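Local coordinates for CELL division protein FTSZ (Haloferax volcanii, PDB 4B46) that binds and hydrolyses GTP as a tubulin-like cytoskeletal protein that controls archaeal cell shape and is needed to develop rod-shaped cells that swim efficiently, at the guanosine-5'-diphosphate site. Coordinates in Å, arbitrary orientation; residue numbers count along the deposited sequence, not the author numbering.

The guanosine-5'-diphosphate site. Residues 9-11, 14, 69, 106, 108-113, 136, 138, 142, 169, 183, 186-187, 190. With GDP (guanosine-5'-diphosphate), chain B.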
ATOM      1  N   GLY A   9     -13.498  -0.736  -3.452  1.00 15.52           N
ATOM      2  CA  GLY A   9     -14.263  -0.082  -2.401  1.00 16.98           C
ATOM      3  C   GLY A   9     -13.966   1.411  -2.374  1.00 15.70           C
ATOM      4  O   GLY A   9     -13.138   1.907  -3.143  1.00 15.31           O
ATOM      5  N   GLN A  10     -14.623   2.133  -1.475  1.00 14.14           N
ATOM      6  CA  GLN A  10     -14.511   3.585  -1.464  1.00 19.35           C
ATOM      7  C   GLN A  10     -13.117   4.100  -1.074  1.00 17.18           C
ATOM      8  O   GLN A  10     -12.584   5.006  -1.716  1.00 17.45           O
ATOM      9  CB  GLN A  10     -15.594   4.208  -0.568  1.00 15.35           C
ATOM     10  CG  GLN A  10     -15.555   5.720  -0.583  1.00 25.23           C
ATOM     11  CD  GLN A  10     -16.514   6.347   0.399  1.00 38.75           C
ATOM     12  OE1 GLN A  10     -17.037   5.681   1.287  1.00 48.99           O
ATOM     13  NE2 GLN A  10     -16.749   7.637   0.244  1.00 39.31           N
ATOM     14  N   ALA A  11     -12.539   3.528  -0.025  1.00 17.03           N
ATOM     15  CA  ALA A  11     -11.195   3.909   0.429  1.00 19.51           C
ATOM     16  C   ALA A  11     -10.123   3.607  -0.623  1.00 18.28           C
ATOM     17  O   ALA A  11      -9.311   4.467  -0.959  1.00 14.87           O
ATOM     18  CB  ALA A  11     -10.853   3.197   1.732  1.00 17.91           C
ATOM     19  N   LYS A  14     -10.315   6.091  -3.444  1.00 16.47           N
ATOM     20  CA  LYS A  14      -9.808   7.426  -3.131  1.00 21.02           C
ATOM     21  C   LYS A  14      -8.278   7.436  -3.062  1.00 20.48           C
ATOM     22  O   LYS A  14      -7.625   8.400  -3.468  1.00 19.53           O
ATOM     23  CB  LYS A  14     -10.414   7.945  -1.818  1.00 20.61           C
ATOM     24  CG  LYS A  14     -11.907   8.267  -1.919  1.00 23.35           C
ATOM     25  CD  LYS A  14     -12.543   8.446  -0.551  1.00 28.92           C
ATOM     26  CE  LYS A  14     -11.939   9.613   0.206  1.00 39.02           C
ATOM     27  NZ  LYS A  14     -12.534   9.749   1.575  1.00 40.93           N
ATOM     28  N   GLY A  69     -22.688  -1.966   2.038  1.00 22.90           N
ATOM     29  CA  GLY A  69     -22.472  -1.505   3.398  1.00 21.39           C
ATOM     30  C   GLY A  69     -21.195  -2.149   3.914  1.00 24.73           C
ATOM     31  O   GLY A  69     -20.162  -2.100   3.251  1.00 28.41           O
ATOM     32  N   GLY A 106      -9.519  -0.719   1.779  1.00 14.86           N
ATOM     33  CA  GLY A 106      -9.758  -0.699   3.212  1.00 13.00           C
ATOM     34  C   GLY A 106     -10.258  -2.078   3.587  1.00 16.96           C
ATOM     35  O   GLY A 106     -10.989  -2.704   2.818  1.00 21.96           O
ATOM     36  N   GLY A 108     -11.872  -2.814   6.529  1.00 15.39           N
ATOM     37  CA  GLY A 108     -12.916  -2.750   7.544  1.00 13.06           C
ATOM     38  C   GLY A 108     -14.347  -2.742   7.027  1.00 15.49           C
ATOM     39  O   GLY A 108     -15.280  -2.914   7.820  1.00 16.88           O
ATOM     40  N   GLY A 109     -14.523  -2.555   5.718  1.00 15.26           N
ATOM     41  CA  GLY A 109     -15.851  -2.404   5.131  1.00 16.59           C
ATOM     42  C   GLY A 109     -16.411  -3.657   4.474  1.00 18.64           C
ATOM     43  O   GLY A 109     -16.220  -4.759   4.966  1.00 20.52           O
ATOM     44  N   GLY A 110     -17.121  -3.493   3.359  1.00 19.64           N
ATOM     45  CA  GLY A 110     -17.749  -4.622   2.701  1.00 14.31           C
ATOM     46  C   GLY A 110     -17.258  -4.918   1.288  1.00 14.01           C
ATOM     47  O   GLY A 110     -16.929  -6.054   0.962  1.00 17.31           O
ATOM     48  N   THR A 111     -17.226  -3.894   0.445  1.00 13.99           N
ATOM     49  CA  THR A 111     -16.902  -4.076  -0.962  1.00 13.92           C
ATOM     50  C   THR A 111     -15.426  -4.424  -1.143  1.00 15.56           C
ATOM     51  O   THR A 111     -15.087  -5.465  -1.718  1.00 16.35           O
ATOM     52  CB  THR A 111     -17.274  -2.821  -1.766  1.00 17.05           C
ATOM     53  OG1 THR A 111     -18.694  -2.672  -1.750  1.00 18.47           O
ATOM     54  CG2 THR A 111     -16.830  -2.936  -3.214  1.00 15.89           C
ATOM     55  N   GLY A 112     -14.557  -3.562  -0.626  1.00 18.43           N
ATOM     56  CA  GLY A 112     -13.122  -3.784  -0.716  1.00 16.56           C
ATOM     57  C   GLY A 112     -12.685  -4.958   0.138  1.00 13.90           C
ATOM     58  O   GLY A 112     -11.915  -5.801  -0.295  1.00 14.43           O
ATOM     59  N   SER A 113     -13.196  -5.001   1.363  1.00 12.28           N
ATOM     60  CA  SER A 113     -12.868  -6.053   2.315  1.00 13.53           C
ATOM     61  C   SER A 113     -13.098  -7.452   1.726  1.00 19.50           C
ATOM     62  O   SER A 113     -12.237  -8.333   1.824  1.00 20.57           O
ATOM     63  CB  SER A 113     -13.714  -5.855   3.578  1.00 15.70           C
ATOM     64  OG  SER A 113     -13.523  -6.898   4.510  1.00 23.25           O
ATOM     65  N   ILE A 136      -5.600  -1.486   4.120  1.00 13.37           N
ATOM     66  CA  ILE A 136      -5.694  -0.391   5.068  1.00 15.09           C
ATOM     67  C   ILE A 136      -6.575  -0.799   6.249  1.00 19.50           C
ATOM     68  O   ILE A 136      -7.773  -1.066   6.075  1.00 16.60           O
ATOM     69  CB  ILE A 136      -6.260   0.859   4.389  1.00 15.61           C
ATOM     70  CG1 ILE A 136      -5.310   1.338   3.288  1.00 16.71           C
ATOM     71  CG2 ILE A 136      -6.552   1.937   5.429  1.00 16.16           C
ATOM     72  CD1 ILE A 136      -5.929   2.330   2.314  1.00 14.33           C
ATOM     73  N   PRO A 138      -8.617  -0.559   9.908  1.00 16.00           N
ATOM     74  CA  PRO A 138      -9.525   0.473  10.409  1.00 13.86           C
ATOM     75  C   PRO A 138      -9.038   1.113  11.695  1.00 20.86           C
ATOM     76  O   PRO A 138      -8.148   0.579  12.366  1.00 20.27           O
ATOM     77  CB  PRO A 138     -10.825  -0.309  10.685  1.00 15.39           C
ATOM     78  CG  PRO A 138     -10.370  -1.676  11.033  1.00 15.22           C
ATOM     79  CD  PRO A 138      -9.144  -1.919  10.146  1.00 16.14           C
ATOM     80  N   GLU A 142     -13.879   3.012  15.068  1.00 18.06           N
ATOM     81  CA  GLU A 142     -14.954   2.796  14.092  1.00 19.23           C
ATOM     82  C   GLU A 142     -16.069   1.907  14.605  1.00 23.20           C
ATOM     83  O   GLU A 142     -17.241   2.189  14.376  1.00 21.90           O
ATOM     84  CB  GLU A 142     -14.409   2.244  12.769  1.00 17.89           C
ATOM     85  CG  GLU A 142     -13.398   3.159  12.109  1.00 23.47           C
ATOM     86  CD  GLU A 142     -13.033   2.708  10.710  1.00 23.61           C
ATOM     87  OE1 GLU A 142     -13.936   2.267   9.974  1.00 21.18           O
ATOM     88  OE2 GLU A 142     -11.843   2.793  10.359  1.00 20.11           O
ATOM     89  N   ASN A 169      -4.848   2.629   9.749  1.00 14.87           N
ATOM     90  CA  ASN A 169      -5.493   3.891  10.134  1.00 14.72           C
ATOM     91  C   ASN A 169      -5.459   4.144  11.635  1.00 15.81           C
ATOM     92  O   ASN A 169      -5.420   5.290  12.071  1.00 18.22           O
ATOM     93  CB  ASN A 169      -6.960   3.945   9.689  1.00 18.48           C
ATOM     94  CG  ASN A 169      -7.119   4.218   8.203  1.00 20.05           C
ATOM     95  OD1 ASN A 169      -6.160   4.575   7.506  1.00 20.11           O
ATOM     96  ND2 ASN A 169      -8.342   4.057   7.711  1.00 18.42           N
ATOM     97  N   TYR A 183      -9.328  11.539   6.724  1.00 30.62           N
ATOM     98  CA  TYR A 183      -8.981  10.655   5.610  1.00 25.21           C
ATOM     99  C   TYR A 183      -8.176  11.375   4.531  1.00 23.58           C
ATOM    100  O   TYR A 183      -7.267  10.789   3.945  1.00 22.49           O
ATOM    101  CB  TYR A 183     -10.224   9.990   4.999  1.00 25.35           C
ATOM    102  CG  TYR A 183     -10.831   8.900   5.862  1.00 26.66           C
ATOM    103  CD1 TYR A 183     -10.024   8.052   6.608  1.00 27.14           C
ATOM    104  CD2 TYR A 183     -12.209   8.724   5.934  1.00 26.46           C
ATOM    105  CE1 TYR A 183     -10.570   7.052   7.397  1.00 24.81           C
ATOM    106  CE2 TYR A 183     -12.762   7.723   6.717  1.00 28.28           C
ATOM    107  CZ  TYR A 183     -11.933   6.896   7.452  1.00 28.24           C
ATOM    108  OH  TYR A 183     -12.466   5.905   8.241  1.00 32.01           O
ATOM    109  N   ILE A 186      -4.718  11.525   5.916  1.00 21.60           N
ATOM    110  CA  ILE A 186      -4.183  10.160   5.924  1.00 18.13           C
ATOM    111  C   ILE A 186      -3.825   9.676   4.517  1.00 23.32           C
ATOM    112  O   ILE A 186      -2.755   9.088   4.302  1.00 19.14           O
ATOM    113  CB  ILE A 186      -5.141   9.169   6.598  1.00 20.47           C
ATOM    114  CG1 ILE A 186      -5.210   9.447   8.106  1.00 26.30           C
ATOM    115  CG2 ILE A 186      -4.694   7.728   6.338  1.00 18.52           C
ATOM    116  CD1 ILE A 186      -6.369   8.747   8.823  1.00 25.71           C
ATOM    117  N   ASN A 187      -4.701   9.943   3.554  1.00 16.54           N
ATOM    118  CA  ASN A 187      -4.426   9.533   2.176  1.00 15.01           C
ATOM    119  C   ASN A 187      -3.178  10.201   1.593  1.00 16.73           C
ATOM    120  O   ASN A 187      -2.479   9.596   0.791  1.00 19.42           O
ATOM    121  CB  ASN A 187      -5.641   9.770   1.268  1.00 17.59           C
ATOM    122  CG  ASN A 187      -6.831   8.905   1.649  1.00 22.21           C
ATOM    123  OD1 ASN A 187      -6.700   7.962   2.427  1.00 17.99           O
ATOM    124  ND2 ASN A 187      -7.999   9.212   1.084  1.00 17.52           N
ATOM    125  N   ILE A 190      -0.304   8.277   3.080  1.00 16.34           N
ATOM    126  CA  ILE A 190      -0.183   6.989   2.416  1.00 12.81           C
ATOM    127  C   ILE A 190       0.564   7.154   1.095  1.00 17.90           C
ATOM    128  O   ILE A 190       1.548   6.460   0.825  1.00 18.13           O
ATOM    129  CB  ILE A 190      -1.573   6.368   2.162  1.00 17.46           C
ATOM    130  CG1 ILE A 190      -2.205   5.915   3.491  1.00 17.82           C
ATOM    131  CG2 ILE A 190      -1.481   5.238   1.154  1.00 14.11           C
ATOM    132  CD1 ILE A 190      -3.660   5.434   3.372  1.00 16.53           C
TER
HETATM  133  PB  GDP B1368     -16.213  -0.353   1.179  1.00 19.24           P
HETATM  134  O1B GDP B1368     -17.440  -1.150   1.521  1.00 17.26           O
HETATM  135  O2B GDP B1368     -16.450   0.606   0.035  1.00 17.24           O
HETATM  136  O3B GDP B1368     -15.100  -1.320   0.867  1.00 16.32           O
HETATM  137  O3A GDP B1368     -15.895   0.463   2.517  1.00 18.80           O
HETATM  138  PA  GDP B1368     -14.978   1.771   2.579  1.00 18.22           P
HETATM  139  O1A GDP B1368     -13.837   1.701   1.623  1.00 17.92           O
HETATM  140  O2A GDP B1368     -15.829   2.997   2.394  1.00 15.31           O
HETATM  141  O5' GDP B1368     -14.480   1.700   4.114  1.00 17.34           O
HETATM  142  C5' GDP B1368     -13.692   0.572   4.501  1.00 15.23           C
HETATM  143  C4' GDP B1368     -12.677   1.002   5.543  1.00 16.55           C
HETATM  144  O4' GDP B1368     -11.712   1.856   4.953  1.00 16.17           O
HETATM  145  C3' GDP B1368     -13.298   1.869   6.622  1.00 15.26           C
HETATM  146  O3' GDP B1368     -13.767   1.014   7.655  1.00 23.00           O
HETATM  147  C2' GDP B1368     -12.163   2.771   7.081  1.00 18.14           C
HETATM  148  O2' GDP B1368     -11.317   2.082   8.005  1.00 16.77           O
HETATM  149  C1' GDP B1368     -11.302   2.903   5.862  1.00 19.09           C
HETATM  150  N9  GDP B1368     -11.478   4.109   5.042  1.00 15.59           N
HETATM  151  C8  GDP B1368     -12.617   4.566   4.484  1.00 19.04           C
HETATM  152  N7  GDP B1368     -12.362   5.661   3.720  1.00 22.24           N
HETATM  153  C5  GDP B1368     -11.024   5.881   3.764  1.00 22.37           C
HETATM  154  C6  GDP B1368     -10.069   6.844   3.175  1.00 20.25           C
HETATM  155  O6  GDP B1368     -10.453   7.771   2.414  1.00 18.50           O
HETATM  156  N1  GDP B1368      -8.776   6.699   3.492  1.00 18.24           N
HETATM  157  C2  GDP B1368      -8.318   5.729   4.305  1.00 18.79           C
HETATM  158  N2  GDP B1368      -6.993   5.676   4.575  1.00 19.67           N
HETATM  159  N3  GDP B1368      -9.129   4.808   4.871  1.00 20.38           N
HETATM  160  C4  GDP B1368     -10.456   4.842   4.630  1.00 20.12           C
HETATM  161  O   HOH W   1     -10.165  -0.439   7.034  1.00 16.34           O
HETATM  162  O   HOH W   2     -11.787   0.100   0.222  1.00 16.62           O
HETATM  163  O   HOH W   3     -13.799  -2.488   2.739  1.00 17.41           O
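This is the nucleotide pocket of the tubulin/FtsZ GTPase domain, holding GDP between the N-terminus of helix 9-26, the glycine-rich tubulin signature loop (GGGTGSG) after strand 100-106, and helix 179-198, which supplies Tyr183 and Asn187 to the base. The protein hides 518 of the 570 Å² of GDP. Backbone amides grip the diphosphate. Gly110 N and Thr111 N both donate to the beta-phosphate O1B, and Gly112 N reaches GDP O3B at 2.7 Å; the N-terminus of helix 111-126 would help to offset the negative charge here. Across from it, Gln10 N meets O2B and Ala11 N gives the alpha-phosphate O1A a nearly straight bond (170° at H). Water 3 ties O3B to Ser113 N and Gly106 O.

Guanine lies sandwiched. On one face Ala11 CB sits 3.3 Å from the centroid of the five-membered ring of GDP; on the other Tyr183 lays its ring almost parallel to the GDP base, planes 5° apart, with GDP C5 over its centre and OH running on to ribose GDP C2' at 3.4 Å. An alanine in place of Tyr183 would remove this aromatic face and would probably leave the base less firmly held flat, weakening nucleotide binding.

Two asparagines read two edges of the base in their amide planes. Asn187 OD1 accepts from GDP N1 at 2.7 Å on an in-plane lone pair, while its ND2 donates to O6, a donor-acceptor pattern that fits guanine and would disfavour adenine; Lys14 NZ, brought round by a bend at chi3 (62°), gives O6 a second donor. At the minor-groove edge Asn169 ND2 points straight at GDP N3 (3.0 Å), and OD1 accepts from the exocyclic N2. The branch methyl CG2 of Ile186 and the tip methyl CD1 of Ile190 pack against N2. Glu142, extended beyond CG, spans the ribose diol with both syn lone pairs: OE1 accepts from GDP O3' (2.6 Å) and OE2 from GDP O2' (2.5 Å). Water 1 links O2' to Ile136 O and Gly108 N.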